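Local atomic coordinates of binding domain (Hc) of Paraclostridial Mosquitocidal Protein 1 (Paraclostridium bifermentans, PDB entry 6HOX), a protein that mediates host nerve cell targeting as the receptor-binding part of a botulinum-like neurotoxin that specifically targets Anopheles mosquitoes. Residues S262-Q268 and N434-E440; G272-S277 and H309-E315; V173-C179 and K191-E195. The contacts are given in a common frame with arbitrary orientation. Numbering follows the deposited sequence.

Interaction 1: S262-Q268 and N434-E440; sequences SYYMINQ and NWYFVSE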
loop_
_atom_site.group_PDB
_atom_site.type_symbol
_atom_site.label_atom_id
_atom_site.label_comp_id
_atom_site.label_asym_id
_atom_site.label_seq_id
_atom_site.Cartn_x
_atom_site.Cartn_y
_atom_site.Cartn_z
ATOM N N SER A 262 -2.540 -4.476 -17.581
ATOM C CA SER A 262 -3.861 -3.828 -17.581
ATOM C C SER A 262 -4.133 -3.174 -16.226
ATOM O O SER A 262 -4.070 -3.829 -15.187
ATOM C CB SER A 262 -4.978 -4.773 -17.931
ATOM O OG SER A 262 -5.051 -4.913 -19.331
ATOM N N TYR A 263 -4.480 -1.889 -16.280
ATOM C CA TYR A 263 -4.719 -1.093 -15.094
ATOM C C TYR A 263 -6.008 -0.290 -15.268
ATOM O O TYR A 263 -6.378 0.076 -16.371
ATOM C CB TYR A 263 -3.592 -0.085 -14.842
ATOM C CG TYR A 263 -2.290 -0.621 -14.306
ATOM C CD1 TYR A 263 -2.232 -1.391 -13.150
ATOM C CD2 TYR A 263 -1.093 -0.285 -14.918
ATOM C CE1 TYR A 263 -1.019 -1.836 -12.643
ATOM C CE2 TYR A 263 0.125 -0.752 -14.445
ATOM C CZ TYR A 263 0.167 -1.513 -13.289
ATOM O OH TYR A 263 1.368 -1.961 -12.829
ATOM N N TYR A 264 -6.655 0.005 -14.140
ATOM C CA TYR A 264 -7.567 1.120 -14.040
ATOM C C TYR A 264 -6.761 2.345 -13.630
ATOM O O TYR A 264 -5.915 2.279 -12.733
ATOM C CB TYR A 264 -8.690 0.838 -13.034
ATOM C CG TYR A 264 -9.431 -0.443 -13.317
ATOM C CD1 TYR A 264 -10.418 -0.506 -14.286
ATOM C CD2 TYR A 264 -9.125 -1.604 -12.630
ATOM C CE1 TYR A 264 -11.085 -1.691 -14.554
ATOM C CE2 TYR A 264 -9.780 -2.799 -12.889
ATOM C CZ TYR A 264 -10.757 -2.847 -13.863
ATOM O OH TYR A 264 -11.408 -4.028 -14.108
ATOM N N MET A 265 -7.054 3.465 -14.280
ATOM C CA MET A 265 -6.338 4.682 -14.054
ATOM C C MET A 265 -7.290 5.645 -13.358
ATOM O O MET A 265 -8.403 5.866 -13.856
ATOM C CB MET A 265 -5.834 5.260 -15.381
ATOM C CG MET A 265 -5.051 6.533 -15.242
ATOM S SD MET A 265 -4.461 7.063 -16.846
ATOM C CE MET A 265 -3.452 8.454 -16.344
ATOM N N ILE A 266 -6.838 6.168 -12.205
ATOM C CA ILE A 266 -7.645 6.931 -11.260
ATOM C C ILE A 266 -6.931 8.230 -10.875
ATOM O O ILE A 266 -5.723 8.265 -10.636
ATOM C CB ILE A 266 -7.929 6.074 -10.013
ATOM C CG1 ILE A 266 -8.811 4.875 -10.365
ATOM C CG2 ILE A 266 -8.513 6.925 -8.897
ATOM C CD1 ILE A 266 -8.889 3.823 -9.284
ATOM N N ASN A 267 -7.723 9.295 -10.761
ATOM C CA ASN A 267 -7.255 10.570 -10.287
ATOM C C ASN A 267 -7.474 10.633 -8.781
ATOM O O ASN A 267 -8.543 10.279 -8.304
ATOM C CB ASN A 267 -7.975 11.741 -10.950
ATOM C CG ASN A 267 -7.321 13.060 -10.603
ATOM O OD1 ASN A 267 -7.615 13.652 -9.571
ATOM N ND2 ASN A 267 -6.417 13.516 -11.450
ATOM N N GLN A 268 -6.456 11.108 -8.054
ATOM C CA GLN A 268 -6.483 11.072 -6.601
ATOM C C GLN A 268 -7.677 11.873 -6.068
ATOM O O GLN A 268 -8.205 11.544 -5.022
ATOM C CB GLN A 268 -5.165 11.566 -6.014
ATOM C CG GLN A 268 -5.130 11.519 -4.492
ATOM C CD GLN A 268 -3.786 11.957 -3.986
ATOM O OE1 GLN A 268 -3.414 13.123 -4.104
ATOM N NE2 GLN A 268 -3.006 10.999 -3.510
ATOM N N ASN A 434 -2.156 14.045 -9.145
ATOM C CA ASN A 434 -1.663 12.734 -8.716
ATOM C C ASN A 434 -2.548 11.653 -9.321
ATOM O O ASN A 434 -3.762 11.735 -9.237
ATOM C CB ASN A 434 -1.651 12.600 -7.196
ATOM C CG ASN A 434 -0.610 13.470 -6.529
ATOM O OD1 ASN A 434 0.470 13.681 -7.071
ATOM N ND2 ASN A 434 -0.903 13.922 -5.323
ATOM N N TRP A 435 -1.902 10.653 -9.928
ATOM C CA TRP A 435 -2.536 9.590 -10.655
ATOM C C TRP A 435 -2.128 8.241 -10.061
ATOM O O TRP A 435 -0.960 8.046 -9.721
ATOM C CB TRP A 435 -2.143 9.683 -12.129
ATOM C CG TRP A 435 -2.743 10.882 -12.799
ATOM C CD1 TRP A 435 -2.159 12.097 -12.980
ATOM C CD2 TRP A 435 -4.080 10.997 -13.319
ATOM N NE1 TRP A 435 -3.025 12.948 -13.612
ATOM C CE2 TRP A 435 -4.213 12.308 -13.826
ATOM C CE3 TRP A 435 -5.175 10.123 -13.407
ATOM C CZ2 TRP A 435 -5.389 12.760 -14.427
ATOM C CZ3 TRP A 435 -6.334 10.569 -14.008
ATOM C CH2 TRP A 435 -6.442 11.873 -14.502
ATOM N N TYR A 436 -3.111 7.338 -9.964
ATOM C CA TYR A 436 -2.920 5.974 -9.530
ATOM C C TYR A 436 -3.219 5.001 -10.670
ATOM O O TYR A 436 -4.133 5.221 -11.497
ATOM C CB TYR A 436 -3.863 5.594 -8.384
ATOM C CG TYR A 436 -3.676 6.305 -7.075
ATOM C CD1 TYR A 436 -2.705 5.923 -6.160
ATOM C CD2 TYR A 436 -4.562 7.296 -6.692
ATOM C CE1 TYR A 436 -2.596 6.528 -4.916
ATOM C CE2 TYR A 436 -4.435 7.941 -5.472
ATOM C CZ TYR A 436 -3.458 7.552 -4.575
ATOM O OH TYR A 436 -3.370 8.205 -3.372
ATOM N N PHE A 437 -2.502 3.872 -10.650
ATOM C CA PHE A 437 -2.811 2.727 -11.475
ATOM C C PHE A 437 -3.170 1.539 -10.569
ATOM O O PHE A 437 -2.393 1.180 -9.691
ATOM C CB PHE A 437 -1.625 2.438 -12.395
ATOM C CG PHE A 437 -1.353 3.529 -13.390
ATOM C CD1 PHE A 437 -2.064 3.600 -14.574
ATOM C CD2 PHE A 437 -0.421 4.525 -13.113
ATOM C CE1 PHE A 437 -1.826 4.633 -15.475
ATOM C CE2 PHE A 437 -0.172 5.544 -14.024
ATOM C CZ PHE A 437 -0.864 5.587 -15.211
ATOM N N VAL A 438 -4.347 0.936 -10.807
ATOM C CA VAL A 438 -4.903 -0.155 -10.001
ATOM C C VAL A 438 -5.097 -1.393 -10.883
ATOM O O VAL A 438 -5.704 -1.296 -11.937
ATOM C CB VAL A 438 -6.274 0.209 -9.388
ATOM C CG1 VAL A 438 -6.700 -0.823 -8.348
ATOM C CG2 VAL A 438 -6.309 1.593 -8.782
ATOM N N SER A 439 -4.696 -2.550 -10.359
ATOM C CA SER A 439 -4.929 -3.877 -10.914
ATOM C C SER A 439 -5.863 -4.626 -9.958
ATOM O O SER A 439 -5.840 -4.372 -8.743
ATOM C CB SER A 439 -3.621 -4.618 -11.079
ATOM O OG SER A 439 -2.820 -4.490 -9.891
ATOM N N GLU A 440 -6.704 -5.514 -10.503
ATOM C CA GLU A 440 -7.588 -6.355 -9.706
ATOM C C GLU A 440 -6.743 -7.242 -8.781
ATOM O O GLU A 440 -5.719 -7.772 -9.183
ATOM C CB GLU A 440 -8.475 -7.177 -10.645
ATOM C CG GLU A 440 -9.524 -8.008 -9.933
ATOM C CD GLU A 440 -10.799 -8.269 -10.726
ATOM O OE1 GLU A 440 -10.866 -7.845 -11.915
ATOM O OE2 GLU A 440 -11.733 -8.889 -10.149
#
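Segments 262-268 and 434-440 run antiparallel, their strand axes 4.5 Å apart at closest approach. At the start of the first, the Y263 ring receives F437 CB over one face (CH-pi, 3.8 Å from CB to the ring centroid), while its hydroxyl is hydrogen-bonded to the backbone of E258. Y264 and V438 form a hydrogen-bonded pair, Y264 N to V438 O at 2.7 Å and V438 N to Y264 O at 2.8 Å. M265, facing F437 in a non-hydrogen-bonded pair, has an extended side chain whose sulfur makes Met-aromatic contacts with the rings of W435 and F437; M265 CE reaches W435 CE3 at 3.8 Å. I266 resumes the ladder with Y436 (I266 N to Y436 O 3.0 Å, Y436 N to I266 O 2.9 Å) and, on the face shared with Y264, presses I266 CD1 to 3.4 Å from V438 CG2. N267 lays its CB over the six-membered ring of W435, 4.0 Å from CB to that centroid, and its amide is tied to A269 and K432. Q268 ends the pairing: Q268 N binds N434 O at 3.0 Å, and its side-chain amide is held at both atoms, Q268 OE1 accepting from N434 ND2 (2.9 Å) and Q268 NE2 donating to Y436 OH (2.8 Å). Strand 263-267 also pairs with 316-320 on its other edge, while 435-438 is the last strand of the chain. Pairing the first strand of the C-terminal receptor-binding subdomain with its last closes the barrel of a beta-trefoil, the fold of this subdomain.

Interaction 2: G272-S277 and H309-E315; sequences GGPLRS and HKGSDVE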
loop_
_atom_site.group_PDB
_atom_site.type_symbol
_atom_site.label_atom_id
_atom_site.label_comp_id
_atom_site.label_asym_id
_atom_site.label_seq_id
_atom_site.Cartn_x
_atom_site.Cartn_y
_atom_site.Cartn_z
ATOM N N GLY A 272 -13.332 7.138 -6.610
ATOM C CA GLY A 272 -14.421 6.318 -7.137
ATOM C C GLY A 272 -14.914 6.755 -8.513
ATOM O O GLY A 272 -15.901 6.198 -9.034
ATOM N N GLY A 273 -14.230 7.722 -9.132
ATOM C CA GLY A 273 -14.601 8.219 -10.475
ATOM C C GLY A 273 -13.984 7.357 -11.574
ATOM O O GLY A 273 -12.769 7.283 -11.689
ATOM N N PRO A 274 -14.781 6.652 -12.406
ATOM C CA PRO A 274 -14.218 5.797 -13.454
ATOM C C PRO A 274 -13.715 6.597 -14.669
ATOM O O PRO A 274 -14.388 7.521 -15.104
ATOM C CB PRO A 274 -15.424 4.923 -13.844
ATOM C CG PRO A 274 -16.621 5.825 -13.625
ATOM C CD PRO A 274 -16.255 6.644 -12.398
ATOM N N LEU A 275 -12.540 6.237 -15.197
ATOM C CA LEU A 275 -12.032 6.837 -16.429
ATOM C C LEU A 275 -12.877 6.290 -17.585
ATOM O O LEU A 275 -12.953 5.073 -17.813
ATOM C CB LEU A 275 -10.543 6.515 -16.590
ATOM C CG LEU A 275 -9.882 6.923 -17.907
ATOM C CD1 LEU A 275 -9.684 8.425 -18.002
ATOM C CD2 LEU A 275 -8.548 6.226 -18.063
ATOM N N ARG A 276 -13.545 7.215 -18.281
ATOM C CA ARG A 276 -14.399 6.902 -19.435
ATOM C C ARG A 276 -13.908 7.717 -20.644
ATOM O O ARG A 276 -12.978 8.530 -20.525
ATOM C CB ARG A 276 -15.868 7.165 -19.080
ATOM C CG ARG A 276 -16.388 6.322 -17.922
ATOM C CD ARG A 276 -17.821 6.646 -17.526
ATOM N NE ARG A 276 -18.752 6.355 -18.609
ATOM C CZ ARG A 276 -20.076 6.422 -18.514
ATOM N NH1 ARG A 276 -20.627 6.818 -17.377
ATOM N NH2 ARG A 276 -20.835 6.087 -19.546
ATOM N N SER A 277 -14.515 7.464 -21.809
ATOM C CA SER A 277 -14.243 8.239 -23.022
ATOM C C SER A 277 -15.538 8.463 -23.809
ATOM O O SER A 277 -16.495 7.704 -23.707
ATOM C CB SER A 277 -13.205 7.584 -23.883
ATOM O OG SER A 277 -13.678 6.356 -24.395
ATOM N N HIS A 309 -15.207 -1.084 -11.375
ATOM C CA HIS A 309 -16.461 -0.691 -12.083
ATOM C C HIS A 309 -16.909 -1.787 -13.059
ATOM O O HIS A 309 -17.206 -1.513 -14.223
ATOM C CB HIS A 309 -16.294 0.651 -12.807
ATOM C CG HIS A 309 -15.772 1.745 -11.935
ATOM N ND1 HIS A 309 -16.584 2.460 -11.091
ATOM C CD2 HIS A 309 -14.514 2.208 -11.742
ATOM C CE1 HIS A 309 -15.859 3.348 -10.443
ATOM N NE2 HIS A 309 -14.580 3.206 -10.818
ATOM N N LYS A 310 -16.960 -3.030 -12.576
ATOM C CA LYS A 310 -17.326 -4.168 -13.419
ATOM C C LYS A 310 -18.764 -3.983 -13.914
ATOM O O LYS A 310 -19.612 -3.447 -13.213
ATOM C CB LYS A 310 -17.103 -5.473 -12.654
ATOM C CG LYS A 310 -15.644 -5.713 -12.295
ATOM C CD LYS A 310 -15.287 -7.157 -12.037
ATOM C CE LYS A 310 -13.936 -7.536 -12.606
ATOM N NZ LYS A 310 -13.617 -8.956 -12.322
ATOM N N GLY A 311 -19.002 -4.385 -15.163
ATOM C CA GLY A 311 -20.260 -4.139 -15.850
ATOM C C GLY A 311 -20.435 -2.686 -16.280
ATOM O O GLY A 311 -21.554 -2.183 -16.263
ATOM N N SER A 312 -19.339 -2.020 -16.679
ATOM C CA SER A 312 -19.371 -0.639 -17.174
ATOM C C SER A 312 -18.359 -0.429 -18.309
ATOM O O SER A 312 -17.496 -1.290 -18.593
ATOM C CB SER A 312 -19.093 0.330 -16.077
ATOM O OG SER A 312 -17.701 0.627 -16.048
ATOM N N ASP A 313 -18.426 0.777 -18.898
ATOM C CA ASP A 313 -17.607 1.163 -20.059
ATOM C C ASP A 313 -16.251 1.728 -19.606
ATOM O O ASP A 313 -15.560 2.355 -20.433
ATOM C CB ASP A 313 -18.340 2.168 -20.963
ATOM C CG ASP A 313 -18.506 3.566 -20.381
ATOM O OD1 ASP A 313 -18.152 3.763 -19.216
ATOM O OD2 ASP A 313 -19.001 4.457 -21.108
ATOM N N VAL A 314 -15.878 1.514 -18.327
ATOM C CA VAL A 314 -14.615 1.997 -17.783
ATOM C C VAL A 314 -13.481 1.653 -18.753
ATOM O O VAL A 314 -13.426 0.574 -19.275
ATOM C CB VAL A 314 -14.309 1.438 -16.380
ATOM C CG1 VAL A 314 -14.046 -0.056 -16.405
ATOM C CG2 VAL A 314 -13.141 2.183 -15.737
ATOM N N GLU A 315 -12.567 2.601 -18.948
ATOM C CA GLU A 315 -11.422 2.421 -19.824
ATOM C C GLU A 315 -10.293 1.736 -19.061
ATOM O O GLU A 315 -9.777 2.294 -18.092
ATOM C CB GLU A 315 -10.913 3.767 -20.339
ATOM C CG GLU A 315 -11.944 4.532 -21.150
ATOM C CD GLU A 315 -12.339 3.904 -22.474
ATOM O OE1 GLU A 315 -11.640 2.984 -22.939
ATOM O OE2 GLU A 315 -13.338 4.357 -23.044
HETATM O O HOH W 1 -12.194 4.998 -9.837
HETATM O O HOH W 2 -15.767 4.937 -21.783
HETATM O O HOH W 3 -17.994 4.670 -24.176
#
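This is a mostly buried contact within the beta-trefoil subdomain, between the start of strand 275-280, with the loop just before it, and the irregular loop between strands 302-305 and 316-320. One backbone hydrogen bond joins them, E315 N to L275 O at 2.7 Å, and polar side chains do much of the rest. The R276 guanidinium grips the D313 carboxylate in a salt bridge, with R276 NE 2.7 Å from D313 OD1 and R276 NH2 2.9 Å from D313 OD2. S277 OG donates a very short hydrogen bond to E315 OE2 (2.4 Å), and a water links S277 N, D313 O and E315 OE2. Towards the start of 272-277, P274 CB sits squarely over the H309 ring, 3.5 Å from its centroid (CH-pi), while H309 ND1 is engaged by R294. Within the loop, S312 OG accepts from V314 N (3.1 Å), an ST turn, and also donates to H309 O (2.9 Å). L275 lies against I290 and F339 of strands 285-291 and 333-339 and against M265 of strand 263-267, V314 packs on Y264 of that last strand, and the backbones of P274, which can only accept, and R276 are hydrogen-bonded to those of S291 and Y289 in strand 285-291.

Interaction 3: V173-C179 and K191-E195; sequences VNQLKDC and KSINE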
loop_
_atom_site.group_PDB
_atom_site.type_symbol
_atom_site.label_atom_id
_atom_site.label_comp_id
_atom_site.label_asym_id
_atom_site.label_seq_id
_atom_site.Cartn_x
_atom_site.Cartn_y
_atom_site.Cartn_z
ATOM N N VAL A 173 9.709 -0.837 21.737
ATOM C CA VAL A 173 9.511 -1.117 23.156
ATOM C C VAL A 173 10.800 -0.759 23.905
ATOM O O VAL A 173 11.841 -1.399 23.745
ATOM C CB VAL A 173 9.090 -2.580 23.363
ATOM C CG1 VAL A 173 8.866 -2.915 24.831
ATOM C CG2 VAL A 173 7.850 -2.902 22.541
ATOM N N ASN A 174 10.715 0.339 24.658
ATOM C CA ASN A 174 11.684 0.740 25.640
ATOM C C ASN A 174 11.094 0.368 26.995
ATOM O O ASN A 174 10.262 1.125 27.524
ATOM C CB ASN A 174 11.994 2.232 25.546
ATOM C CG ASN A 174 12.996 2.706 26.578
ATOM O OD1 ASN A 174 13.471 3.834 26.494
ATOM N ND2 ASN A 174 13.319 1.869 27.551
ATOM N N GLN A 175 11.469 -0.822 27.489
ATOM C CA GLN A 175 10.913 -1.377 28.727
ATOM C C GLN A 175 11.232 -0.383 29.853
ATOM O O GLN A 175 12.291 0.233 29.858
ATOM C CB GLN A 175 11.384 -2.826 28.945
ATOM C CG GLN A 175 10.788 -3.795 27.918
ATOM C CD GLN A 175 10.807 -5.275 28.241
ATOM O OE1 GLN A 175 11.541 -6.054 27.629
ATOM N NE2 GLN A 175 9.937 -5.695 29.147
ATOM N N LEU A 176 10.242 -0.137 30.719
ATOM C CA LEU A 176 10.340 0.832 31.816
ATOM C C LEU A 176 9.963 2.247 31.346
ATOM O O LEU A 176 9.699 3.110 32.188
ATOM C CB LEU A 176 11.758 0.801 32.406
ATOM C CG LEU A 176 11.995 1.659 33.650
ATOM C CD1 LEU A 176 10.965 1.370 34.735
ATOM C CD2 LEU A 176 13.409 1.454 34.182
ATOM N N LYS A 177 9.918 2.505 30.031
ATOM C CA LYS A 177 9.520 3.832 29.544
ATOM C C LYS A 177 8.226 3.745 28.722
ATOM O O LYS A 177 7.144 3.957 29.256
ATOM C CB LYS A 177 10.648 4.502 28.757
ATOM C CG LYS A 177 11.664 5.233 29.614
ATOM C CD LYS A 177 12.380 6.352 28.890
ATOM C CE LYS A 177 13.501 6.952 29.718
ATOM N NZ LYS A 177 14.229 8.004 28.967
ATOM N N ASP A 178 8.338 3.496 27.412
ATOM C CA ASP A 178 7.169 3.572 26.561
ATOM C C ASP A 178 7.239 2.536 25.441
ATOM O O ASP A 178 8.303 2.041 25.058
ATOM C CB ASP A 178 6.973 4.969 25.975
ATOM C CG ASP A 178 8.198 5.514 25.263
ATOM O OD1 ASP A 178 9.288 4.903 25.387
ATOM O OD2 ASP A 178 8.053 6.549 24.590
ATOM N N CYS A 179 6.038 2.225 24.966
ATOM C CA CYS A 179 5.773 1.471 23.795
ATOM C C CYS A 179 5.211 2.424 22.732
ATOM O O CYS A 179 4.297 3.179 23.057
ATOM C CB CYS A 179 4.718 0.434 24.125
ATOM S SG CYS A 179 4.424 -0.608 22.703
ATOM N N LYS A 191 2.171 4.413 24.672
ATOM C CA LYS A 191 1.728 4.091 26.005
ATOM C C LYS A 191 2.941 4.036 26.937
ATOM O O LYS A 191 4.022 3.634 26.521
ATOM C CB LYS A 191 1.035 2.729 26.002
ATOM C CG LYS A 191 -0.185 2.618 25.117
ATOM C CD LYS A 191 -1.398 3.398 25.588
ATOM C CE LYS A 191 -2.516 3.241 24.593
ATOM N NZ LYS A 191 -3.602 4.215 24.792
ATOM N N SER A 192 2.747 4.453 28.194
ATOM C CA SER A 192 3.717 4.282 29.234
ATOM C C SER A 192 3.724 2.815 29.658
ATOM O O SER A 192 2.665 2.254 29.927
ATOM C CB SER A 192 3.416 5.176 30.412
ATOM O OG SER A 192 3.332 6.535 29.998
ATOM N N ILE A 193 4.911 2.217 29.750
ATOM C CA ILE A 193 5.018 0.821 30.200
ATOM C C ILE A 193 5.943 0.712 31.427
ATOM O O ILE A 193 6.408 -0.383 31.756
ATOM C CB ILE A 193 5.443 -0.081 29.022
ATOM C CG1 ILE A 193 6.866 0.204 28.545
ATOM C CG2 ILE A 193 4.454 0.047 27.872
ATOM C CD1 ILE A 193 7.422 -0.901 27.678
ATOM N N ASN A 194 6.132 1.830 32.138
ATOM C CA ASN A 194 6.857 1.868 33.419
ATOM C C ASN A 194 6.209 0.938 34.464
ATOM O O ASN A 194 6.906 0.472 35.358
ATOM C CB ASN A 194 7.013 3.305 33.939
ATOM C CG ASN A 194 5.715 3.964 34.352
ATOM O OD1 ASN A 194 4.849 4.236 33.525
ATOM N ND2 ASN A 194 5.577 4.244 35.638
ATOM N N GLU A 195 4.919 0.606 34.321
ATOM C CA GLU A 195 4.209 -0.273 35.299
ATOM C C GLU A 195 4.398 -1.762 34.968
ATOM O O GLU A 195 4.087 -2.624 35.783
ATOM C CB GLU A 195 2.720 0.051 35.323
ATOM C CG GLU A 195 2.427 1.446 35.844
ATOM C CD GLU A 195 2.666 1.625 37.338
ATOM O OE1 GLU A 195 2.778 0.606 38.036
ATOM O OE2 GLU A 195 2.706 2.803 37.811
HETATM O O HOH W 4 8.442 -2.511 30.766
#
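I193 is the side chain around which this contact is built. With chi1 p and chi2 t, its CB leaves the backbone sideways but the end of the side chain reaches the 173-175 backbone, where I193 CD1 lies 3.8 Å from V173 CG1 and 3.7 Å from Q175 CA; I193 CG2 meets C179 CB at 3.8 Å. C179, a t rotamer, and I193 both touch M136 of strand 131-137, in the second sheet of the concanavalin-like sandwich of the N-terminal receptor-binding subdomain. Strands 167-174, 178-183 and 186-192 are successive antiparallel neighbours in the first sheet, and K177 and D178, both opposite N174, form a classic beta bulge there. K177 O of the bulge accepts from I193 N (2.9 Å); further along, C179 and K191 exchange two backbone hydrogen bonds. The K191 side chain starts on the C179 face and touches I144 and I146 of strand 143-147, as well as a crystal neighbour. N194, p at chi1, sets its CB 3.2 Å from L176 O; the L176 side chain, modelled t at chi1, is poorly ordered.

How the interactions relate
Interactions 1 and 2 adjoin in the trefoil subdomain, centres 11 Å apart, and reach the same sheet: M265 O packs against L275 CB (3.5 Å), Y264 CE1 against V314 CG1 (3.9 Å), and E440 OE2 forms a salt bridge with K310 NZ (2.9 Å). Interaction 1 is a regular strand ladder flanked by aromatic and sulfur contacts; interaction 2, also largely buried, keeps one direct backbone bond and depends more on charge, hydroxyl and water. Interaction 3 belongs to the other subdomain, on the opposite side of the chain's centre, its centre 42 and 50 Å from theirs. Partly exposed, where the turn between strands 167-174 and 178-183 meets the end of strand 186-192, it combines backbone pairing with one buried isoleucine.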